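PDB 3F95: beta-glucosidase from Pseudoalteromonas sp., which probably hydrolyses beta-glucosidic bonds as an exo-1,3/1,4-beta-glucanase, and is represented here only by its extra C-terminal beta-sandwich domain. Local coordinates for residues L90-D95 with S120-L125; K129-L134 with A164-A169; K16-Q21 with T151-I156; F61-R64 with A68-L71. All coordinates share one frame; numbering follows the deposited sequence.

Interaction 1: residues L90-D95 with S120-L125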
loop_
_atom_site.group_PDB
_atom_site.type_symbol
_atom_site.label_atom_id
_atom_site.label_comp_id
_atom_site.label_asym_id
_atom_site.label_seq_id
_atom_site.Cartn_x
_atom_site.Cartn_y
_atom_site.Cartn_z
ATOM N N LEU A 90 6.033 -1.939 -5.122
ATOM C CA LEU A 90 6.318 -1.594 -3.735
ATOM C C LEU A 90 7.130 -2.707 -3.101
ATOM O O LEU A 90 7.134 -3.825 -3.600
ATOM C CB LEU A 90 5.014 -1.376 -2.941
ATOM C CG LEU A 90 4.111 -2.608 -2.675
ATOM C CD1 LEU A 90 3.121 -2.351 -1.516
ATOM C CD2 LEU A 90 3.351 -3.019 -3.888
ATOM N N LYS A 91 7.837 -2.407 -2.024
ATOM C CA LYS A 91 8.400 -3.475 -1.209
ATOM C C LYS A 91 7.475 -3.673 -0.002
ATOM O O LYS A 91 6.946 -2.703 0.553
ATOM C CB LYS A 91 9.829 -3.141 -0.774
ATOM C CG LYS A 91 10.781 -2.949 -1.987
ATOM C CD LYS A 91 12.205 -2.631 -1.544
ATOM C CE LYS A 91 13.147 -2.495 -2.771
ATOM N NZ LYS A 91 12.744 -1.308 -3.590
ATOM N N MET A 92 7.248 -4.927 0.360
ATOM C CA MET A 92 6.383 -5.245 1.511
ATOM C C MET A 92 7.014 -6.373 2.312
ATOM O O MET A 92 7.679 -7.255 1.733
ATOM C CB MET A 92 4.997 -5.643 1.020
ATOM C CG MET A 92 3.992 -5.955 2.142
ATOM S SD MET A 92 2.408 -6.549 1.574
ATOM C CE MET A 92 1.722 -5.032 0.906
ATOM N N ARG A 93 6.826 -6.350 3.636
ATOM C CA ARG A 93 7.184 -7.463 4.503
ATOM C C ARG A 93 5.951 -7.730 5.369
ATOM O O ARG A 93 5.419 -6.799 5.991
ATOM C CB ARG A 93 8.365 -7.063 5.390
ATOM C CG ARG A 93 8.762 -8.098 6.432
ATOM C CD ARG A 93 9.943 -7.605 7.274
ATOM N NE ARG A 93 9.526 -6.457 8.088
ATOM C CZ ARG A 93 10.334 -5.652 8.773
ATOM N NH1 ARG A 93 11.650 -5.839 8.769
ATOM N NH2 ARG A 93 9.817 -4.643 9.470
ATOM N N ILE A 94 5.473 -8.966 5.409
ATOM C CA ILE A 94 4.319 -9.266 6.257
ATOM C C ILE A 94 4.841 -10.038 7.454
ATOM O O ILE A 94 5.144 -11.228 7.337
ATOM C CB ILE A 94 3.235 -10.049 5.495
ATOM C CG1 ILE A 94 2.787 -9.237 4.259
ATOM C CG2 ILE A 94 2.017 -10.394 6.434
ATOM C CD1 ILE A 94 1.698 -9.963 3.442
ATOM N N ASP A 95 4.984 -9.353 8.588
ATOM C CA ASP A 95 5.509 -10.026 9.783
ATOM C C ASP A 95 4.455 -10.754 10.612
ATOM O O ASP A 95 4.775 -11.689 11.340
ATOM C CB ASP A 95 6.342 -9.085 10.630
ATOM C CG ASP A 95 5.561 -7.889 11.074
ATOM O OD1 ASP A 95 5.128 -7.101 10.204
ATOM O OD2 ASP A 95 5.391 -7.727 12.296
ATOM N N SER A 120 -4.696 -13.794 0.585
ATOM C CA SER A 120 -4.529 -15.249 0.383
ATOM C C SER A 120 -3.850 -15.565 -0.953
ATOM O O SER A 120 -3.164 -16.579 -1.072
ATOM C CB SER A 120 -5.887 -15.956 0.472
ATOM O OG SER A 120 -6.774 -15.452 -0.504
ATOM N N SER A 121 -4.055 -14.711 -1.948
ATOM C CA SER A 121 -3.511 -14.921 -3.295
ATOM C C SER A 121 -1.987 -14.866 -3.371
ATOM O O SER A 121 -1.417 -15.389 -4.324
ATOM C CB SER A 121 -4.099 -13.937 -4.301
ATOM O OG SER A 121 -3.563 -12.632 -4.121
ATOM N N PHE A 122 -1.346 -14.182 -2.418
ATOM C CA PHE A 122 0.124 -14.135 -2.381
ATOM C C PHE A 122 0.715 -14.416 -1.006
ATOM O O PHE A 122 1.879 -14.089 -0.756
ATOM C CB PHE A 122 0.683 -12.816 -2.988
ATOM C CG PHE A 122 0.290 -11.542 -2.218
ATOM C CD1 PHE A 122 1.261 -10.802 -1.548
ATOM C CD2 PHE A 122 -1.036 -11.094 -2.202
ATOM C CE1 PHE A 122 0.925 -9.604 -0.852
ATOM C CE2 PHE A 122 -1.393 -9.925 -1.496
ATOM C CZ PHE A 122 -0.404 -9.182 -0.834
ATOM N N SER A 123 -0.069 -15.033 -0.130
ATOM C CA SER A 123 0.369 -15.226 1.263
ATOM C C SER A 123 1.581 -16.160 1.356
ATOM O O SER A 123 2.478 -15.931 2.160
ATOM C CB SER A 123 -0.769 -15.728 2.157
ATOM O OG SER A 123 -1.270 -16.953 1.648
ATOM N N GLN A 124 1.625 -17.193 0.507
ATOM C CA GLN A 124 2.715 -18.155 0.606
ATOM C C GLN A 124 4.031 -17.506 0.242
ATOM O O GLN A 124 5.006 -17.681 0.943
ATOM C CB GLN A 124 2.437 -19.427 -0.192
ATOM C CG GLN A 124 1.445 -20.355 0.500
ATOM C CD GLN A 124 2.057 -21.150 1.658
ATOM O OE1 GLN A 124 2.358 -20.603 2.732
ATOM N NE2 GLN A 124 2.240 -22.461 1.441
ATOM N N LEU A 125 4.055 -16.717 -0.826
ATOM C CA LEU A 125 5.307 -16.069 -1.205
ATOM C C LEU A 125 5.813 -15.045 -0.168
ATOM O O LEU A 125 7.007 -14.740 -0.128
ATOM C CB LEU A 125 5.209 -15.484 -2.613
ATOM C CG LEU A 125 4.269 -14.351 -2.994
ATOM C CD1 LEU A 125 4.951 -12.989 -2.785
ATOM C CD2 LEU A 125 3.869 -14.532 -4.454
#
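Met92 and Phe122 meet through two differently turned side chains. Met92 has CG anti to its backbone N (chi1 -178°), and the chain stays extended as far as SD, which reaches the edge of the ring. The bend comes after SD and turns only CE. Phe122 has CG between its backbone N and carbonyl carbon (chi1 64°). That carries its ring from the loop toward strand 87-94, although its CB does not point there. The two side chains cross at about a right angle. SD approaches the rim of the ring, 4.2 Å from Phe122 CE1. It lies 5.5 Å from the centre of the Phe122 ring and close to the ring plane, 89° off the normal. This is a Met-aromatic contact made at the edge, not over the face. Ile94 adds a looser touch, with its CD1 4.4 Å from Phe122 CE1. One ring carbon therefore takes both strand residues. Phe119, Leu134 and Leu181 pack against Phe122. Met126 of the short helix 123-126 touches both Met92 and Ile94. No hydrogen bond joins the two segments, and the three touching side chains are buried. The arrangement is a Met-aromatic contact in a small apolar cluster, where a loop and helical turn pack on an inner strand of the beta-sandwich, in a galactose-binding domain-like fold.

Interaction 2: residues K129-L134 with A164-A169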
loop_
_atom_site.group_PDB
_atom_site.type_symbol
_atom_site.label_atom_id
_atom_site.label_comp_id
_atom_site.label_asym_id
_atom_site.label_seq_id
_atom_site.Cartn_x
_atom_site.Cartn_y
_atom_site.Cartn_z
ATOM N N LYS A 129 8.183 -13.964 6.031
ATOM C CA LYS A 129 8.223 -12.718 6.818
ATOM C C LYS A 129 9.437 -11.855 6.464
ATOM O O LYS A 129 9.922 -11.075 7.289
ATOM C CB LYS A 129 8.183 -13.007 8.330
ATOM C CG LYS A 129 6.950 -13.793 8.769
ATOM C CD LYS A 129 6.919 -14.007 10.270
ATOM C CE LYS A 129 5.665 -14.762 10.695
ATOM N NZ LYS A 129 5.705 -16.182 10.218
ATOM N N SER A 130 9.918 -11.999 5.233
ATOM C CA SER A 130 11.017 -11.203 4.717
ATOM C C SER A 130 10.464 -10.144 3.780
ATOM O O SER A 130 9.326 -10.240 3.334
ATOM C CB SER A 130 12.009 -12.073 3.931
ATOM O OG SER A 130 12.409 -13.197 4.689
ATOM N N TRP A 131 11.289 -9.153 3.470
ATOM C CA TRP A 131 10.939 -8.158 2.460
ATOM C C TRP A 131 10.901 -8.804 1.088
ATOM O O TRP A 131 11.752 -9.688 0.793
ATOM C CB TRP A 131 11.952 -7.016 2.426
ATOM C CG TRP A 131 11.822 -6.067 3.573
ATOM C CD1 TRP A 131 12.540 -6.072 4.741
ATOM C CD2 TRP A 131 10.920 -4.948 3.651
ATOM N NE1 TRP A 131 12.131 -5.015 5.555
ATOM C CE2 TRP A 131 11.145 -4.310 4.903
ATOM C CE3 TRP A 131 9.941 -4.426 2.782
ATOM C CZ2 TRP A 131 10.427 -3.154 5.309
ATOM C CZ3 TRP A 131 9.214 -3.276 3.194
ATOM C CH2 TRP A 131 9.469 -2.664 4.444
ATOM N N HIS A 132 9.926 -8.392 0.272
ATOM C CA HIS A 132 9.834 -8.744 -1.158
ATOM C C HIS A 132 9.412 -7.538 -1.980
ATOM O O HIS A 132 8.612 -6.707 -1.523
ATOM C CB HIS A 132 8.834 -9.866 -1.403
ATOM C CG HIS A 132 9.136 -11.086 -0.594
ATOM N ND1 HIS A 132 10.109 -11.990 -0.960
ATOM C CD2 HIS A 132 8.651 -11.509 0.595
ATOM C CE1 HIS A 132 10.193 -12.936 -0.038
ATOM N NE2 HIS A 132 9.322 -12.666 0.919
ATOM N N THR A 133 9.957 -7.431 -3.181
ATOM C CA THR A 133 9.531 -6.403 -4.105
ATOM C C THR A 133 8.376 -6.957 -4.943
ATOM O O THR A 133 8.526 -7.955 -5.660
ATOM C CB THR A 133 10.682 -5.958 -5.026
ATOM O OG1 THR A 133 11.782 -5.559 -4.217
ATOM C CG2 THR A 133 10.244 -4.788 -5.880
ATOM N N LEU A 134 7.217 -6.312 -4.826
ATOM C CA LEU A 134 6.004 -6.759 -5.512
ATOM C C LEU A 134 5.688 -5.806 -6.667
ATOM O O LEU A 134 5.674 -4.569 -6.479
ATOM C CB LEU A 134 4.829 -6.802 -4.516
ATOM C CG LEU A 134 4.972 -7.665 -3.257
ATOM C CD1 LEU A 134 3.702 -7.546 -2.385
ATOM C CD2 LEU A 134 5.231 -9.160 -3.658
ATOM N N ALA A 164 4.944 -4.070 6.705
ATOM C CA ALA A 164 5.653 -2.819 6.469
ATOM C C ALA A 164 5.746 -2.626 4.975
ATOM O O ALA A 164 5.730 -3.597 4.226
ATOM C CB ALA A 164 7.000 -2.859 7.078
ATOM N N ILE A 165 5.830 -1.367 4.553
ATOM C CA ILE A 165 5.822 -0.993 3.138
ATOM C C ILE A 165 6.975 -0.015 2.912
ATOM O O ILE A 165 7.272 0.790 3.779
ATOM C CB ILE A 165 4.467 -0.322 2.787
ATOM C CG1 ILE A 165 3.335 -1.368 2.816
ATOM C CG2 ILE A 165 4.504 0.325 1.397
ATOM C CD1 ILE A 165 1.953 -0.733 3.005
ATOM N N ALA A 166 7.616 -0.094 1.746
ATOM C CA ALA A 166 8.626 0.871 1.347
ATOM C C ALA A 166 8.659 0.996 -0.170
ATOM O O ALA A 166 8.185 0.114 -0.874
ATOM C CB ALA A 166 9.988 0.441 1.852
ATOM N N ASP A 167 9.240 2.090 -0.658
ATOM C CA ASP A 167 9.671 2.191 -2.053
ATOM C C ASP A 167 8.503 1.965 -3.015
ATOM O O ASP A 167 8.517 1.053 -3.892
ATOM C CB ASP A 167 10.810 1.184 -2.334
ATOM C CG ASP A 167 12.139 1.541 -1.646
ATOM O OD1 ASP A 167 12.285 2.598 -0.979
ATOM O OD2 ASP A 167 13.084 0.731 -1.798
ATOM N N VAL A 168 7.456 2.765 -2.840
ATOM C CA VAL A 168 6.237 2.616 -3.622
ATOM C C VAL A 168 6.305 3.535 -4.813
ATOM O O VAL A 168 6.482 4.758 -4.661
ATOM C CB VAL A 168 4.964 2.978 -2.800
ATOM C CG1 VAL A 168 3.726 2.690 -3.594
ATOM C CG2 VAL A 168 4.915 2.158 -1.512
ATOM N N ALA A 169 6.163 2.964 -6.010
ATOM C CA ALA A 169 6.231 3.794 -7.221
ATOM C C ALA A 169 5.422 3.205 -8.356
ATOM O O ALA A 169 5.262 1.977 -8.425
ATOM C CB ALA A 169 7.705 3.981 -7.653
#
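Trp131 reaches Ala164 and Ala166 with the far end of its indole. Its CB does not point at strand 161-171. CG lies beside the backbone N (chi1 -75°), and from there the ring swings over to the alanines. Near the root, CG and CD2 lie against the aliphatic start of Arg93. CD1 and NE1 follow that side chain further out, toward its CD. CE3 rests beside CB of Lys91. The six-membered ring then makes the contact itself. CZ2 comes within 3.9 Å of Ala164 CB. CH2, next along the rim, is closer, at 3.6 Å from Ala164 CB. Trp131 CH2 is also 3.9 Å from Ile165 N, which lies oblique to the ring. CZ3 meets the backbone further on, with Ala164 O 3.6 Å away. Ala166 N lies 3.8 Å from Trp131 CZ3, at the edge of the ring and near its plane. The methyl of Ala166 completes the set, its CB 4.0 Å from Trp131 CZ3. The small alanines let the ring come close to the backbone, and the contact is apolar, without a hydrogen bond. Ile165 points to the other side of the strand, where it meets Leu69. The two segments are not sheet neighbours. Strand 87-94 runs between strands 132-137 and 161-171 and pairs with both. The indole spans this middle strand, between Lys91 and Arg93, while helix 123-126 packs on His132 and Leu134 through Met126.

Interaction 3: residues K16-Q21 with T151-I156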
loop_
_atom_site.group_PDB
_atom_site.type_symbol
_atom_site.label_atom_id
_atom_site.label_comp_id
_atom_site.label_asym_id
_atom_site.label_seq_id
_atom_site.Cartn_x
_atom_site.Cartn_y
_atom_site.Cartn_z
ATOM N N LYS A 16 4.865 14.759 -3.257
ATOM C CA LYS A 16 4.121 15.980 -2.754
ATOM C C LYS A 16 2.561 15.971 -2.451
ATOM O O LYS A 16 2.127 16.360 -1.362
ATOM C CB LYS A 16 4.521 17.192 -3.604
ATOM C CG LYS A 16 5.980 17.638 -3.392
ATOM C CD LYS A 16 6.574 18.425 -4.595
ATOM C CE LYS A 16 6.320 19.927 -4.501
ATOM N NZ LYS A 16 6.763 20.652 -5.736
ATOM N N ASN A 17 1.762 15.591 -3.445
ATOM C CA ASN A 17 0.331 15.337 -3.473
ATOM C C ASN A 17 -0.103 14.051 -2.760
ATOM O O ASN A 17 -1.221 13.624 -2.967
ATOM C CB ASN A 17 -0.126 15.302 -4.977
ATOM C CG ASN A 17 -1.657 15.287 -5.178
ATOM O OD1 ASN A 17 -2.432 15.843 -4.376
ATOM N ND2 ASN A 17 -2.097 14.677 -6.303
ATOM N N MET A 18 0.751 13.468 -1.909
ATOM C CA MET A 18 0.427 12.184 -1.259
ATOM C C MET A 18 0.371 12.239 0.269
ATOM O O MET A 18 1.118 12.995 0.904
ATOM C CB MET A 18 1.389 11.051 -1.671
ATOM C CG MET A 18 1.740 10.929 -3.146
ATOM S SD MET A 18 0.324 10.638 -4.173
ATOM C CE MET A 18 -0.222 9.017 -3.639
ATOM N N THR A 19 -0.497 11.406 0.850
ATOM C CA THR A 19 -0.542 11.190 2.299
ATOM C C THR A 19 -0.827 9.746 2.584
ATOM O O THR A 19 -1.443 9.056 1.783
ATOM C CB THR A 19 -1.847 11.651 3.046
ATOM O OG1 THR A 19 -2.854 12.173 2.191
ATOM C CG2 THR A 19 -1.599 12.341 4.306
ATOM N N TRP A 20 -0.477 9.333 3.802
ATOM C CA TRP A 20 -1.014 8.110 4.354
ATOM C C TRP A 20 -2.379 8.470 4.972
ATOM O O TRP A 20 -2.583 9.601 5.499
ATOM C CB TRP A 20 -0.109 7.572 5.456
ATOM C CG TRP A 20 1.295 7.247 5.020
ATOM C CD1 TRP A 20 2.415 7.943 5.291
ATOM C CD2 TRP A 20 1.700 6.111 4.239
ATOM N NE1 TRP A 20 3.515 7.339 4.702
ATOM C CE2 TRP A 20 3.104 6.195 4.076
ATOM C CE3 TRP A 20 1.007 5.043 3.654
ATOM C CZ2 TRP A 20 3.846 5.240 3.340
ATOM C CZ3 TRP A 20 1.746 4.086 2.929
ATOM C CH2 TRP A 20 3.144 4.195 2.790
ATOM N N GLN A 21 -3.310 7.534 4.888
ATOM C CA GLN A 21 -4.631 7.695 5.490
ATOM C C GLN A 21 -4.926 6.502 6.380
ATOM O O GLN A 21 -4.963 5.369 5.899
ATOM C CB GLN A 21 -5.729 7.807 4.416
ATOM C CG GLN A 21 -5.744 9.115 3.676
ATOM C CD GLN A 21 -7.057 9.406 2.940
ATOM O OE1 GLN A 21 -8.165 9.188 3.453
ATOM N NE2 GLN A 21 -6.924 9.954 1.748
ATOM N N THR A 151 -8.125 8.251 -6.125
ATOM C CA THR A 151 -7.982 8.765 -4.761
ATOM C C THR A 151 -6.979 7.958 -3.924
ATOM O O THR A 151 -6.113 8.533 -3.281
ATOM C CB THR A 151 -9.345 8.870 -4.059
ATOM O OG1 THR A 151 -10.082 9.954 -4.656
ATOM C CG2 THR A 151 -9.162 9.162 -2.576
ATOM N N ASP A 152 -7.116 6.640 -3.917
ATOM C CA ASP A 152 -6.208 5.780 -3.147
ATOM C C ASP A 152 -5.291 5.014 -4.124
ATOM O O ASP A 152 -5.770 4.133 -4.869
ATOM C CB ASP A 152 -7.025 4.786 -2.294
ATOM C CG ASP A 152 -7.743 5.436 -1.100
ATOM O OD1 ASP A 152 -7.502 6.637 -0.756
ATOM O OD2 ASP A 152 -8.560 4.695 -0.489
ATOM N N ALA A 153 -3.995 5.356 -4.146
ATOM C CA ALA A 153 -3.008 4.568 -4.927
ATOM C C ALA A 153 -2.967 3.095 -4.454
ATOM O O ALA A 153 -2.908 2.153 -5.272
ATOM C CB ALA A 153 -1.634 5.215 -4.867
ATOM N N LEU A 154 -3.013 2.907 -3.135
ATOM C CA LEU A 154 -3.242 1.602 -2.530
ATOM C C LEU A 154 -4.112 1.700 -1.280
ATOM O O LEU A 154 -4.113 2.712 -0.588
ATOM C CB LEU A 154 -1.911 0.904 -2.199
ATOM C CG LEU A 154 -1.040 1.339 -1.038
ATOM C CD1 LEU A 154 -1.452 0.699 0.291
ATOM C CD2 LEU A 154 0.449 1.013 -1.335
ATOM N N ARG A 155 -4.828 0.633 -0.984
ATOM C CA ARG A 155 -5.640 0.573 0.216
ATOM C C ARG A 155 -5.529 -0.844 0.754
ATOM O O ARG A 155 -5.707 -1.813 0.002
ATOM C CB ARG A 155 -7.092 0.931 -0.128
ATOM C CG ARG A 155 -8.044 0.873 1.058
ATOM C CD ARG A 155 -9.513 0.983 0.602
ATOM N NE ARG A 155 -9.727 2.130 -0.252
ATOM C CZ ARG A 155 -10.539 2.158 -1.304
ATOM N NH1 ARG A 155 -11.253 1.089 -1.661
ATOM N NH2 ARG A 155 -10.638 3.276 -1.996
ATOM N N ILE A 156 -5.170 -0.975 2.026
ATOM C CA ILE A 156 -5.115 -2.294 2.665
ATOM C C ILE A 156 -6.120 -2.288 3.818
ATOM O O ILE A 156 -6.071 -1.428 4.691
ATOM C CB ILE A 156 -3.697 -2.616 3.180
ATOM C CG1 ILE A 156 -2.710 -2.644 1.983
ATOM C CG2 ILE A 156 -3.695 -3.961 3.954
ATOM C CD1 ILE A 156 -1.256 -2.630 2.417
#
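Met18 is the first residue of its segment to touch the other one. Its bent side chain brings CE to 4.2 Å from the CB of Ala153, a light apolar contact. Trp20 points its CB away and reaches Phe61 and Phe10 instead, the latter edge to face. Gln21 turns back toward Asp152. In the conformer described, its NE2 comes only near, 4.2 Å from Asp152 OD1, with amide and carboxylate planes 87° apart. The firm partner of that NE2 is Ser72 OG, by a hydrogen bond. Asp152 itself is held by Arg155, three residues further along the chain. Arg155 grips OD2 side-on with two nitrogens. Arg155 NE is 2.8 Å from Asp152 OD2 and meets the anti lone pair of that oxygen. NH2 is 2.9 Å from the same Asp152 OD2 and comes from above the carboxylate plane. Ser70 OG adds a weak bond. A leucine in place of Asp152 would probably leave the Arg155 guanidinium without its charge partner, held more loosely by a weak bond to Gln105. Ala153 and Leu154 both face Leu71, forming a classic beta bulge. The arrangement is that of two strands flanking a common one, 67-73, in the antiparallel sheet of a beta-sandwich.

Interaction 4: residues F61-R64 with A68-L71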
loop_
_atom_site.group_PDB
_atom_site.type_symbol
_atom_site.label_atom_id
_atom_site.label_comp_id
_atom_site.label_asym_id
_atom_site.label_seq_id
_atom_site.Cartn_x
_atom_site.Cartn_y
_atom_site.Cartn_z
ATOM N N PHE A 61 2.954 -0.955 9.752
ATOM C CA PHE A 61 1.548 -0.771 10.097
ATOM C C PHE A 61 1.044 -1.981 10.880
ATOM O O PHE A 61 1.247 -3.127 10.452
ATOM C CB PHE A 61 0.740 -0.554 8.818
ATOM C CG PHE A 61 1.166 0.673 8.031
ATOM C CD1 PHE A 61 0.670 1.932 8.350
ATOM C CD2 PHE A 61 2.042 0.556 6.945
ATOM C CE1 PHE A 61 1.042 3.062 7.624
ATOM C CE2 PHE A 61 2.433 1.674 6.192
ATOM C CZ PHE A 61 1.948 2.946 6.545
ATOM N N ASN A 62 0.362 -1.738 12.005
ATOM C CA ASN A 62 -0.180 -2.822 12.834
ATOM C C ASN A 62 -1.684 -2.614 12.950
ATOM O O ASN A 62 -2.104 -1.532 13.385
ATOM C CB ASN A 62 0.433 -2.783 14.238
ATOM C CG ASN A 62 1.919 -3.100 14.253
ATOM O OD1 ASN A 62 2.391 -3.972 13.524
ATOM N ND2 ASN A 62 2.661 -2.396 15.101
ATOM N N TRP A 63 -2.477 -3.592 12.504
ATOM C CA TRP A 63 -3.939 -3.590 12.656
ATOM C C TRP A 63 -4.279 -4.435 13.884
ATOM O O TRP A 63 -3.864 -5.615 13.980
ATOM C CB TRP A 63 -4.601 -4.293 11.490
ATOM C CG TRP A 63 -4.747 -3.524 10.213
ATOM C CD1 TRP A 63 -5.899 -2.990 9.727
ATOM C CD2 TRP A 63 -3.716 -3.215 9.253
ATOM N NE1 TRP A 63 -5.661 -2.382 8.528
ATOM C CE2 TRP A 63 -4.333 -2.507 8.208
ATOM C CE3 TRP A 63 -2.342 -3.511 9.161
ATOM C CZ2 TRP A 63 -3.632 -2.073 7.068
ATOM C CZ3 TRP A 63 -1.616 -3.047 8.034
ATOM C CH2 TRP A 63 -2.271 -2.342 7.011
ATOM N N ARG A 64 -5.053 -3.854 14.796
ATOM C CA ARG A 64 -5.622 -4.598 15.919
ATOM C C ARG A 64 -7.139 -4.662 15.875
ATOM O O ARG A 64 -7.745 -5.423 16.645
ATOM C CB ARG A 64 -5.146 -4.008 17.248
ATOM C CG ARG A 64 -3.655 -4.182 17.439
ATOM C CD ARG A 64 -3.231 -3.519 18.707
ATOM N NE ARG A 64 -3.752 -4.276 19.834
ATOM C CZ ARG A 64 -4.251 -3.721 20.932
ATOM N NH1 ARG A 64 -4.296 -2.392 21.043
ATOM N NH2 ARG A 64 -4.709 -4.497 21.907
ATOM N N ALA A 68 -8.699 0.546 7.484
ATOM C CA ALA A 68 -8.092 0.641 6.146
ATOM C C ALA A 68 -6.925 1.616 6.200
ATOM O O ALA A 68 -7.048 2.745 6.688
ATOM C CB ALA A 68 -9.096 1.100 5.125
ATOM N N LEU A 69 -5.798 1.167 5.672
ATOM C CA LEU A 69 -4.664 2.037 5.426
ATOM C C LEU A 69 -4.669 2.363 3.942
ATOM O O LEU A 69 -4.800 1.446 3.118
ATOM C CB LEU A 69 -3.363 1.298 5.707
ATOM C CG LEU A 69 -2.129 2.094 5.268
ATOM C CD1 LEU A 69 -1.876 3.310 6.230
ATOM C CD2 LEU A 69 -0.933 1.186 5.103
ATOM N N SER A 70 -4.551 3.641 3.605
ATOM C CA SER A 70 -4.355 4.026 2.202
ATOM C C SER A 70 -3.115 4.887 2.028
ATOM O O SER A 70 -2.714 5.638 2.943
ATOM C CB SER A 70 -5.581 4.803 1.691
ATOM O OG SER A 70 -6.759 3.993 1.760
ATOM N N LEU A 71 -2.497 4.773 0.851
ATOM C CA LEU A 71 -1.581 5.776 0.378
ATOM C C LEU A 71 -2.400 6.528 -0.677
ATOM O O LEU A 71 -2.805 5.950 -1.701
ATOM C CB LEU A 71 -0.338 5.118 -0.239
ATOM C CG LEU A 71 0.664 6.050 -0.903
ATOM C CD1 LEU A 71 1.235 7.059 0.074
ATOM C CD2 LEU A 71 1.779 5.196 -1.560
#
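Leu69 sits with one methyl squarely over the ring of Phe61. Its CD2 is 3.4 Å from the centre of the Phe61 ring and only 4° off the normal, a CH-pi contact over the face. The other methyl, CD1, lies above the same face toward the rim, 3.2 Å from Phe61 CE1, a tight contact. Leu69 CG is anti to its backbone N (chi1 172°), and this sends both methyls toward Phe61. Trp63 takes the base of the same side chain. Its CZ2 is 3.6 Å from Leu69 CB, and its CH2 is 4.0 Å from that CB. Leu69 thus meets two aromatic side chains, each crossing it at about a right angle. A serine in place of Phe61 would probably open a gap above CD2 of Leu69 and leave its methyls without their aromatic partner. Further out, Trp20, Met47 and Ile165 pack on Phe61. The indole of Trp63 is fixed by a hydrogen bond from NE1 to Ala67 O and by Leu45, Leu161 and Leu163. Leu22 and Leu45 also meet Leu69. The two strands run nearly antiparallel, their axes 9.3 Å apart at closest and 155° between their directions. They are not partners in one sheet: strand 58-63 pairs with strand 161-171, and strand 67-73 with strands 18-24 and 149-158. The short link between them carries the chain from one layer to the other. Such facing strands, with aromatic and leucine side chains interleaved, are typical of a beta-sandwich core.

How the interactions relate
Interaction 4 lies in the core and joins the two sheets face to face. Interaction 1 is buried too: it attaches a loop and helical turn to strand 87-94, and its Met92 packs on Ile156 of the other sheet. Interactions 2 and 3 each bridge a middle strand within one sheet, 87-94 in the first and 67-73 in the second. There, partly exposed Trp131, Gln21 and Arg155 bring the contact toward the surface. Interactions 1, 2 and 4 are apolar and aromatic, while interaction 3 has a salt bridge within one segment, at this more open place. Ile165 of interaction 2 packs on Ile156 of interaction 3, across the sandwich. Lys91 of interaction 1 forms a salt bridge with Asp167 of interaction 2.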